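Local coordinates for protein peptidoglycan glycosyltransferase (Atopobium parvulum, PDB 4OVD) that belongs to the penicillin-binding proteins, pairing a dimerisation domain with a domain in which helices pack on a five-stranded antiparallel sheet, at residues F297-T302 against S462-M467; E346-S351 against A488-T493; Q420-Y425 against D524-V529. One frame throughout, in Å; residues are numbered along the deposited sequence.

Of the six segments, 297-302 on helix 298-307 comes first along the chain, and contact 1 closes a loop of about 160 residues where this helix meets helix 458-474. Before that loop is complete, helix 344-350 opens the loop of contact 2, closed at strand 487-495, and helix 418-429 opens that of contact 3, closed at strand 525-532. Each pair of contacts therefore crosses, and none nests. Contact 1 joins helix to helix; contacts 2 and 3 bring helices to the same antiparallel sheet, at its edge and at its middle strand. K298 reaches S351 between contacts 1 and 2, while the Y425 hydroxyl packs against both V299 and K490, bringing contact 3 up to the other two.

Contact 1: F297-T302 against S462-M467; sequences FKVITT and SAELDM
A single buried carboxylate, that of E464, carries this helix-to-helix contact, reaching from helix 458-474 to T302 and V299 on helix 298-307 within the helical part of the domain. The two segments run at 140° with their axes 10.6 Å apart, and V344 of helix 344-350 covers T302 and M467. The E464 side chain leaves its helix bent at chi2 (-71°), which turns the carboxylate toward the end of T302. There E464 OE1 lies 2.7 Å from T302 OG1, a hydrogen-bonding distance, but K298 O stands 2.9 Å from the same OG1, and which of the two receives the proton is not settled. K298 is the lysine of the SXXK signature of penicillin-binding proteins, and its own amine turns away from this contact to S351 and N353. E464 OE1 is also 3.2 Å from V299 O with no hydrogen bond, and E464 OE2 lies beside the T302 carbonyl, 3.0 Å from T302 C. Beside them the selenomethionine M467 curls at its end to set CE 4.2 Å from T302 CB, and V299 CG1 slides past the acid at 4.1 Å from E464 OE1.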
loop_
_atom_site.group_PDB
_atom_site.type_symbol
_atom_site.label_atom_id
_atom_site.label_comp_id
_atom_site.label_asym_id
_atom_site.label_seq_id
_atom_site.Cartn_x
_atom_site.Cartn_y
_atom_site.Cartn_z
ATOM N N PHE A 297 -5.595 10.318 -2.303
ATOM C CA PHE A 297 -6.688 9.792 -3.084
ATOM C C PHE A 297 -6.955 10.663 -4.363
ATOM O O PHE A 297 -7.664 10.221 -5.278
ATOM C CB PHE A 297 -7.934 9.836 -2.241
ATOM C CG PHE A 297 -9.007 8.868 -2.667
ATOM C CD1 PHE A 297 -8.843 7.521 -2.407
ATOM C CD2 PHE A 297 -10.145 9.297 -3.375
ATOM C CE1 PHE A 297 -9.815 6.616 -2.796
ATOM C CE2 PHE A 297 -11.063 8.398 -3.802
ATOM C CZ PHE A 297 -10.936 7.056 -3.463
ATOM N N LYS A 298 -6.418 11.893 -4.421
ATOM C CA LYS A 298 -6.752 12.789 -5.522
ATOM C C LYS A 298 -6.319 12.264 -6.891
ATOM O O LYS A 298 -6.809 12.711 -7.885
ATOM C CB LYS A 298 -6.185 14.154 -5.285
ATOM C CG LYS A 298 -6.750 14.776 -4.042
ATOM C CD LYS A 298 -6.168 16.139 -3.810
ATOM C CE LYS A 298 -6.585 16.648 -2.442
ATOM N NZ LYS A 298 -6.048 17.967 -2.172
ATOM N N VAL A 299 -5.399 11.327 -6.926
ATOM C CA VAL A 299 -4.958 10.699 -8.176
ATOM C C VAL A 299 -6.097 9.837 -8.756
ATOM O O VAL A 299 -6.258 9.718 -9.976
ATOM C CB VAL A 299 -3.720 9.877 -7.851
ATOM C CG1 VAL A 299 -3.427 8.902 -8.971
ATOM C CG2 VAL A 299 -2.550 10.842 -7.606
ATOM N N ILE A 300 -6.899 9.255 -7.862
ATOM C CA ILE A 300 -8.071 8.467 -8.258
ATOM C C ILE A 300 -9.142 9.392 -8.819
ATOM O O ILE A 300 -9.679 9.187 -9.875
ATOM C CB ILE A 300 -8.557 7.630 -7.040
ATOM C CG1 ILE A 300 -7.464 6.588 -6.798
ATOM C CG2 ILE A 300 -9.807 6.887 -7.332
ATOM C CD1 ILE A 300 -7.413 5.998 -5.445
ATOM N N THR A 301 -9.453 10.450 -8.097
ATOM C CA THR A 301 -10.436 11.404 -8.553
ATOM C C THR A 301 -10.069 11.987 -9.907
ATOM O O THR A 301 -10.938 12.134 -10.794
ATOM C CB THR A 301 -10.538 12.523 -7.549
ATOM O OG1 THR A 301 -10.857 11.920 -6.273
ATOM C CG2 THR A 301 -11.534 13.606 -8.054
ATOM N N THR A 302 -8.803 12.370 -10.102
ATOM C CA THR A 302 -8.463 12.975 -11.404
ATOM C C THR A 302 -8.445 11.930 -12.486
ATOM O O THR A 302 -8.806 12.223 -13.639
ATOM C CB THR A 302 -7.133 13.744 -11.330
ATOM O OG1 THR A 302 -6.177 12.897 -10.696
ATOM C CG2 THR A 302 -7.232 14.903 -10.386
ATOM N N SER A 462 -0.992 7.982 -18.635
ATOM C CA SER A 462 0.047 8.901 -18.999
ATOM C C SER A 462 -0.235 10.342 -18.572
ATOM O O SER A 462 0.667 11.026 -18.170
ATOM C CB SER A 462 0.233 8.907 -20.539
ATOM O OG SER A 462 0.674 7.641 -20.929
ATOM N N ALA A 463 -1.467 10.826 -18.704
ATOM C CA ALA A 463 -1.783 12.187 -18.295
ATOM C C ALA A 463 -1.643 12.262 -16.747
ATOM O O ALA A 463 -1.100 13.206 -16.239
ATOM C CB ALA A 463 -3.200 12.546 -18.721
ATOM N N GLU A 464 -2.065 11.217 -16.014
ATOM C CA GLU A 464 -1.915 11.218 -14.579
ATOM C C GLU A 464 -0.427 11.188 -14.142
ATOM O O GLU A 464 -0.032 11.908 -13.185
ATOM C CB GLU A 464 -2.647 10.074 -13.954
ATOM C CG GLU A 464 -4.148 10.157 -14.086
ATOM C CD GLU A 464 -4.789 11.240 -13.216
ATOM O OE1 GLU A 464 -4.430 11.395 -12.015
ATOM O OE2 GLU A 464 -5.679 11.944 -13.754
ATOM N N LEU A 465 0.390 10.365 -14.784
ATOM C CA LEU A 465 1.794 10.333 -14.453
ATOM C C LEU A 465 2.428 11.706 -14.693
ATOM O O LEU A 465 3.280 12.157 -13.893
ATOM C CB LEU A 465 2.560 9.309 -15.292
ATOM C CG LEU A 465 2.446 7.832 -14.941
ATOM C CD1 LEU A 465 3.169 6.970 -16.013
ATOM C CD2 LEU A 465 2.980 7.553 -13.531
ATOM N N ASP A 466 2.052 12.339 -15.812
ATOM C CA ASP A 466 2.534 13.678 -16.107
ATOM C C ASP A 466 2.211 14.635 -14.955
ATOM O O ASP A 466 3.057 15.407 -14.524
ATOM C CB ASP A 466 1.994 14.229 -17.423
ATOM C CG ASP A 466 2.746 15.482 -17.867
ATOM O OD1 ASP A 466 3.933 15.347 -18.225
ATOM O OD2 ASP A 466 2.161 16.593 -17.853
HETATM N N MSE A 467 1.003 14.584 -14.441
HETATM C CA MSE A 467 0.651 15.454 -13.354
HETATM C C MSE A 467 1.358 15.061 -12.079
HETATM O O MSE A 467 1.789 15.919 -11.352
HETATM C CB MSE A 467 -0.832 15.592 -13.067
HETATM C CG MSE A 467 -1.530 16.136 -14.275
HETATM SE SE MSE A 467 -3.445 16.423 -13.985
HETATM C CE MSE A 467 -4.101 14.565 -14.090
#

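Contact 2: E346-S351 against A488-T493; sequences EMLRRS and AGKTGT
The backbones come equally close at two pairs, L348 with K490 and S351 with T491, CA atoms 8.2 Å apart in each, as the last turn of helix 344-350 faces edge strand 487-495. The helix stops there in a Schellman motif: S351 takes positive phi (57°), S352 N returns to M347 O, and S351 N bonds weakly to L348 O. The strand is tied on its inner side to strand 510-518, through K490 with C515 and G492 with S513.

K490 spans the gap. Its CG is anti to the backbone N (chi1 -178°), and bends at chi2 and chi4 bring NZ round to the end of the helix, where it has three partners. It donates to S351 OG, with K490 NZ 3.0 Å from that oxygen. A second bond goes to the carbonyl of the next residue, with K490 NZ 2.9 Å from T491 O and tilted 28° from the carbonyl plane. The third partner is a water, its oxygen 2.9 Å from K490 NZ, which in turn donates to L348 O at 2.8 Å. Lower on the chain, K490 CE rests 4.1 Å from L348 CD1. S351 OG is shared, since K298 NZ also bonds to it, and a bound calcium ion lies about 4 Å from the S351 side chain.

Behind this, E346 joins R349 and R350 in a salt-bridge network. R350 NE reaches E346 OE2 on its anti side at 2.7 Å, while R349 NH2 uses the syn lone pair of the same oxygen.

The meeting of S351, first residue of the S351-S352-N353 motif, with K490-T491-G492 and with S295 and K298 fits the SXN, KTG and SXXK signatures that line the active-site cleft of penicillin-binding proteins.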
loop_
_atom_site.group_PDB
_atom_site.type_symbol
_atom_site.label_atom_id
_atom_site.label_comp_id
_atom_site.label_asym_id
_atom_site.label_seq_id
_atom_site.Cartn_x
_atom_site.Cartn_y
_atom_site.Cartn_z
ATOM N N GLU A 346 -2.540 21.967 -11.744
ATOM C CA GLU A 346 -2.258 22.816 -10.565
ATOM C C GLU A 346 -2.996 22.362 -9.304
ATOM O O GLU A 346 -2.462 22.458 -8.230
ATOM C CB GLU A 346 -2.640 24.240 -10.916
ATOM C CG GLU A 346 -2.481 25.244 -9.788
ATOM C CD GLU A 346 -1.081 25.363 -9.268
ATOM O OE1 GLU A 346 -0.119 24.863 -9.961
ATOM O OE2 GLU A 346 -0.973 25.930 -8.149
HETATM N N MSE A 347 -4.233 21.869 -9.412
HETATM C CA MSE A 347 -4.971 21.452 -8.201
HETATM C C MSE A 347 -4.240 20.310 -7.573
HETATM O O MSE A 347 -4.156 20.214 -6.316
HETATM C CB MSE A 347 -6.374 20.990 -8.568
HETATM C CG MSE A 347 -7.164 22.101 -9.163
HETATM SE SE MSE A 347 -8.920 21.389 -9.772
HETATM C CE MSE A 347 -9.425 22.754 -11.053
ATOM N N LEU A 348 -3.651 19.470 -8.391
ATOM C CA LEU A 348 -2.856 18.392 -7.898
ATOM C C LEU A 348 -1.487 18.829 -7.345
ATOM O O LEU A 348 -1.057 18.346 -6.351
ATOM C CB LEU A 348 -2.709 17.343 -8.969
ATOM C CG LEU A 348 -2.663 15.923 -8.469
ATOM C CD1 LEU A 348 -3.985 15.483 -7.931
ATOM C CD2 LEU A 348 -2.131 14.941 -9.482
ATOM N N ARG A 349 -0.830 19.742 -8.023
ATOM C CA ARG A 349 0.459 20.241 -7.619
ATOM C C ARG A 349 0.407 20.780 -6.192
ATOM O O ARG A 349 1.138 20.366 -5.354
ATOM C CB ARG A 349 0.900 21.316 -8.563
ATOM C CG ARG A 349 2.291 21.823 -8.321
ATOM C CD ARG A 349 2.568 23.092 -9.084
ATOM N NE ARG A 349 1.847 24.220 -8.565
ATOM C CZ ARG A 349 2.199 24.898 -7.492
ATOM N NH1 ARG A 349 3.287 24.588 -6.810
ATOM N NH2 ARG A 349 1.456 25.887 -7.101
ATOM N N ARG A 350 -0.518 21.679 -5.947
ATOM C CA ARG A 350 -0.748 22.237 -4.635
ATOM C C ARG A 350 -1.707 21.473 -3.703
ATOM O O ARG A 350 -1.896 21.839 -2.580
ATOM C CB ARG A 350 -1.209 23.662 -4.802
ATOM C CG ARG A 350 -2.625 23.821 -5.209
ATOM C CD ARG A 350 -3.084 25.254 -5.063
ATOM N NE ARG A 350 -2.230 26.197 -5.757
ATOM C CZ ARG A 350 -1.845 27.357 -5.269
ATOM N NH1 ARG A 350 -2.242 27.732 -4.074
ATOM N NH2 ARG A 350 -1.073 28.141 -5.974
ATOM N N SER A 351 -2.294 20.411 -4.189
ATOM C CA SER A 351 -3.228 19.633 -3.433
ATOM C C SER A 351 -4.392 20.449 -2.948
ATOM O O SER A 351 -4.619 20.581 -1.781
ATOM C CB SER A 351 -2.555 18.915 -2.296
ATOM O OG SER A 351 -3.288 17.786 -1.996
ATOM N N ALA A 488 7.279 10.257 -10.124
ATOM C CA ALA A 488 5.938 10.774 -10.251
ATOM C C ALA A 488 5.282 10.363 -8.912
ATOM O O ALA A 488 5.361 9.214 -8.521
ATOM C CB ALA A 488 5.244 10.089 -11.388
ATOM N N GLY A 489 4.717 11.290 -8.180
ATOM C CA GLY A 489 4.119 10.911 -6.954
ATOM C C GLY A 489 3.130 11.899 -6.396
ATOM O O GLY A 489 2.838 12.914 -7.005
ATOM N N LYS A 490 2.652 11.597 -5.186
ATOM C CA LYS A 490 1.681 12.418 -4.534
ATOM C C LYS A 490 1.787 12.294 -3.000
ATOM O O LYS A 490 1.939 11.188 -2.495
ATOM C CB LYS A 490 0.273 11.976 -4.954
ATOM C CG LYS A 490 -0.794 12.845 -4.328
ATOM C CD LYS A 490 -0.869 14.224 -4.960
ATOM C CE LYS A 490 -1.995 15.101 -4.394
ATOM N NZ LYS A 490 -1.585 15.567 -3.054
ATOM N N THR A 491 1.739 13.452 -2.324
ATOM C CA THR A 491 1.700 13.536 -0.895
ATOM C C THR A 491 0.256 13.420 -0.427
ATOM O O THR A 491 -0.680 13.632 -1.156
ATOM C CB THR A 491 2.218 14.870 -0.420
ATOM O OG1 THR A 491 1.587 15.923 -1.165
ATOM C CG2 THR A 491 3.737 14.965 -0.615
ATOM N N GLY A 492 0.092 13.030 0.815
ATOM C CA GLY A 492 -1.188 12.956 1.393
ATOM C C GLY A 492 -1.151 13.262 2.865
ATOM O O GLY A 492 -0.185 12.987 3.534
ATOM N N THR A 493 -2.237 13.861 3.322
ATOM C CA THR A 493 -2.524 14.084 4.670
ATOM C C THR A 493 -3.845 13.343 4.862
ATOM O O THR A 493 -4.828 13.725 4.247
ATOM C CB THR A 493 -2.784 15.564 4.979
ATOM O OG1 THR A 493 -1.607 16.295 4.689
ATOM C CG2 THR A 493 -3.134 15.704 6.457
HETATM O O HOH W 1 0.293 17.491 -4.040
#

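Contact 3: Q420-Y425 against D524-V529; sequences QVIRAY and DLMVYV
Helix-on-sheet packing of the penicillin-binding fold brings I422 and Y425 of helix 418-429 onto M526 and Y528 of strand 525-532, the middle strand of the antiparallel sheet. Helix and strand segments run at 154° to each other with axes 10.0 Å apart, and M251 and M253 of strand 248-253 continue the floor under I422. On the other face of the sheet, V527 and V529 meet helix 542-556.

I422 splits its branches between two strand residues. I422 CD1 comes down on the root of the tyrosine, 3.6 Å from Y528 CB, the two side chains crossing at about a right angle. That tyrosine sends its hydroxyl on to S513 of the neighbouring strand, and its ring meets that of F418. The selenomethionine M526 packs against the helix from the strand: its chain starts extended, then turns at chi3 (72°) so that the tip runs along the helix surface. M526 SE sits 3.6 Å from Y425 CB, at the root of a side chain whose OH bonds to V296 O. Further on, M526 CE touches I422 twice from one side, 3.6 Å from I422 O and 3.5 Å from I422 CG2.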
loop_
_atom_site.group_PDB
_atom_site.type_symbol
_atom_site.label_atom_id
_atom_site.label_comp_id
_atom_site.label_asym_id
_atom_site.label_seq_id
_atom_site.Cartn_x
_atom_site.Cartn_y
_atom_site.Cartn_z
ATOM N N GLN A 420 -5.144 -0.498 -0.670
ATOM C CA GLN A 420 -6.097 -0.227 -1.726
ATOM C C GLN A 420 -5.657 0.972 -2.567
ATOM O O GLN A 420 -5.863 1.029 -3.795
ATOM C CB GLN A 420 -7.473 0.050 -1.131
ATOM C CG GLN A 420 -8.189 -1.216 -0.708
ATOM C CD GLN A 420 -9.601 -0.972 -0.254
ATOM O OE1 GLN A 420 -10.238 0.081 -0.573
ATOM N NE2 GLN A 420 -10.138 -1.950 0.466
ATOM N N VAL A 421 -5.034 1.929 -1.901
ATOM C CA VAL A 421 -4.538 3.113 -2.584
ATOM C C VAL A 421 -3.380 2.705 -3.446
ATOM O O VAL A 421 -3.286 3.101 -4.617
ATOM C CB VAL A 421 -4.105 4.204 -1.608
ATOM C CG1 VAL A 421 -3.554 5.387 -2.371
ATOM C CG2 VAL A 421 -5.301 4.619 -0.739
ATOM N N ILE A 422 -2.481 1.919 -2.868
ATOM C CA ILE A 422 -1.333 1.438 -3.580
ATOM C C ILE A 422 -1.788 0.686 -4.802
ATOM O O ILE A 422 -1.313 0.920 -5.903
ATOM C CB ILE A 422 -0.492 0.546 -2.648
ATOM C CG1 ILE A 422 0.114 1.396 -1.506
ATOM C CG2 ILE A 422 0.574 -0.161 -3.414
ATOM C CD1 ILE A 422 0.820 0.591 -0.475
ATOM N N ARG A 423 -2.763 -0.175 -4.629
ATOM C CA ARG A 423 -3.232 -0.962 -5.735
ATOM C C ARG A 423 -3.788 -0.035 -6.828
ATOM O O ARG A 423 -3.545 -0.230 -8.018
ATOM C CB ARG A 423 -4.261 -1.972 -5.287
ATOM C CG ARG A 423 -4.744 -2.832 -6.422
ATOM C CD ARG A 423 -5.865 -3.759 -6.027
ATOM N NE ARG A 423 -6.222 -4.566 -7.198
ATOM C CZ ARG A 423 -7.427 -5.066 -7.427
ATOM N NH1 ARG A 423 -8.455 -4.800 -6.613
ATOM N NH2 ARG A 423 -7.625 -5.790 -8.514
ATOM N N ALA A 424 -4.550 0.966 -6.446
ATOM C CA ALA A 424 -5.086 1.886 -7.438
ATOM C C ALA A 424 -3.974 2.577 -8.212
ATOM O O ALA A 424 -4.057 2.644 -9.450
ATOM C CB ALA A 424 -5.974 2.922 -6.774
ATOM N N TYR A 425 -2.908 3.029 -7.510
ATOM C CA TYR A 425 -1.808 3.701 -8.179
ATOM C C TYR A 425 -1.147 2.811 -9.230
ATOM O O TYR A 425 -0.644 3.323 -10.251
ATOM C CB TYR A 425 -0.780 4.167 -7.153
ATOM C CG TYR A 425 -1.099 5.513 -6.524
ATOM C CD1 TYR A 425 -2.308 5.797 -5.972
ATOM C CD2 TYR A 425 -0.146 6.501 -6.508
ATOM C CE1 TYR A 425 -2.565 7.047 -5.326
ATOM C CE2 TYR A 425 -0.378 7.738 -5.940
ATOM C CZ TYR A 425 -1.576 8.020 -5.336
ATOM O OH TYR A 425 -1.765 9.302 -4.834
ATOM N N ASP A 524 9.201 -0.695 -12.974
ATOM C CA ASP A 524 9.833 -1.566 -12.039
ATOM C C ASP A 524 9.690 -1.179 -10.590
ATOM O O ASP A 524 9.927 -2.036 -9.756
ATOM C CB ASP A 524 11.333 -1.662 -12.385
ATOM C CG ASP A 524 11.608 -2.443 -13.696
ATOM O OD1 ASP A 524 11.031 -3.529 -13.859
ATOM O OD2 ASP A 524 12.437 -1.992 -14.515
ATOM N N LEU A 525 9.306 0.054 -10.263
ATOM C CA LEU A 525 9.274 0.421 -8.830
ATOM C C LEU A 525 8.338 1.531 -8.348
ATOM O O LEU A 525 8.370 2.671 -8.851
ATOM C CB LEU A 525 10.700 0.823 -8.426
ATOM C CG LEU A 525 10.906 1.256 -6.970
ATOM C CD1 LEU A 525 10.731 0.108 -5.981
ATOM C CD2 LEU A 525 12.321 1.755 -6.834
HETATM N N MSE A 526 7.576 1.230 -7.296
HETATM C CA MSE A 526 6.736 2.195 -6.681
HETATM C C MSE A 526 6.909 1.944 -5.197
HETATM O O MSE A 526 7.005 0.801 -4.736
HETATM C CB MSE A 526 5.303 1.942 -7.146
HETATM C CG MSE A 526 4.343 3.072 -6.870
HETATM SE SE MSE A 526 2.487 2.625 -7.504
HETATM C CE MSE A 526 2.279 1.359 -6.080
ATOM N N VAL A 527 6.938 3.011 -4.430
ATOM C CA VAL A 527 7.117 2.928 -3.010
ATOM C C VAL A 527 6.100 3.808 -2.311
ATOM O O VAL A 527 5.751 4.928 -2.826
ATOM C CB VAL A 527 8.481 3.456 -2.645
ATOM C CG1 VAL A 527 8.566 3.741 -1.180
ATOM C CG2 VAL A 527 9.578 2.537 -3.149
ATOM N N TYR A 528 5.641 3.295 -1.166
ATOM C CA TYR A 528 4.705 3.980 -0.291
ATOM C C TYR A 528 5.289 4.135 1.082
ATOM O O TYR A 528 5.849 3.207 1.622
ATOM C CB TYR A 528 3.349 3.193 -0.116
ATOM C CG TYR A 528 2.496 3.830 0.970
ATOM C CD1 TYR A 528 2.594 3.435 2.276
ATOM C CD2 TYR A 528 1.589 4.815 0.674
ATOM C CE1 TYR A 528 1.793 4.012 3.264
ATOM C CE2 TYR A 528 0.837 5.411 1.631
ATOM C CZ TYR A 528 0.932 4.989 2.930
ATOM O OH TYR A 528 0.158 5.638 3.889
ATOM N N VAL A 529 5.139 5.313 1.657
ATOM C CA VAL A 529 5.593 5.636 2.978
ATOM C C VAL A 529 4.473 6.362 3.684
ATOM O O VAL A 529 3.894 7.331 3.164
ATOM C CB VAL A 529 6.777 6.607 3.017
ATOM C CG1 VAL A 529 7.124 6.888 4.475
ATOM C CG2 VAL A 529 7.993 6.057 2.248
#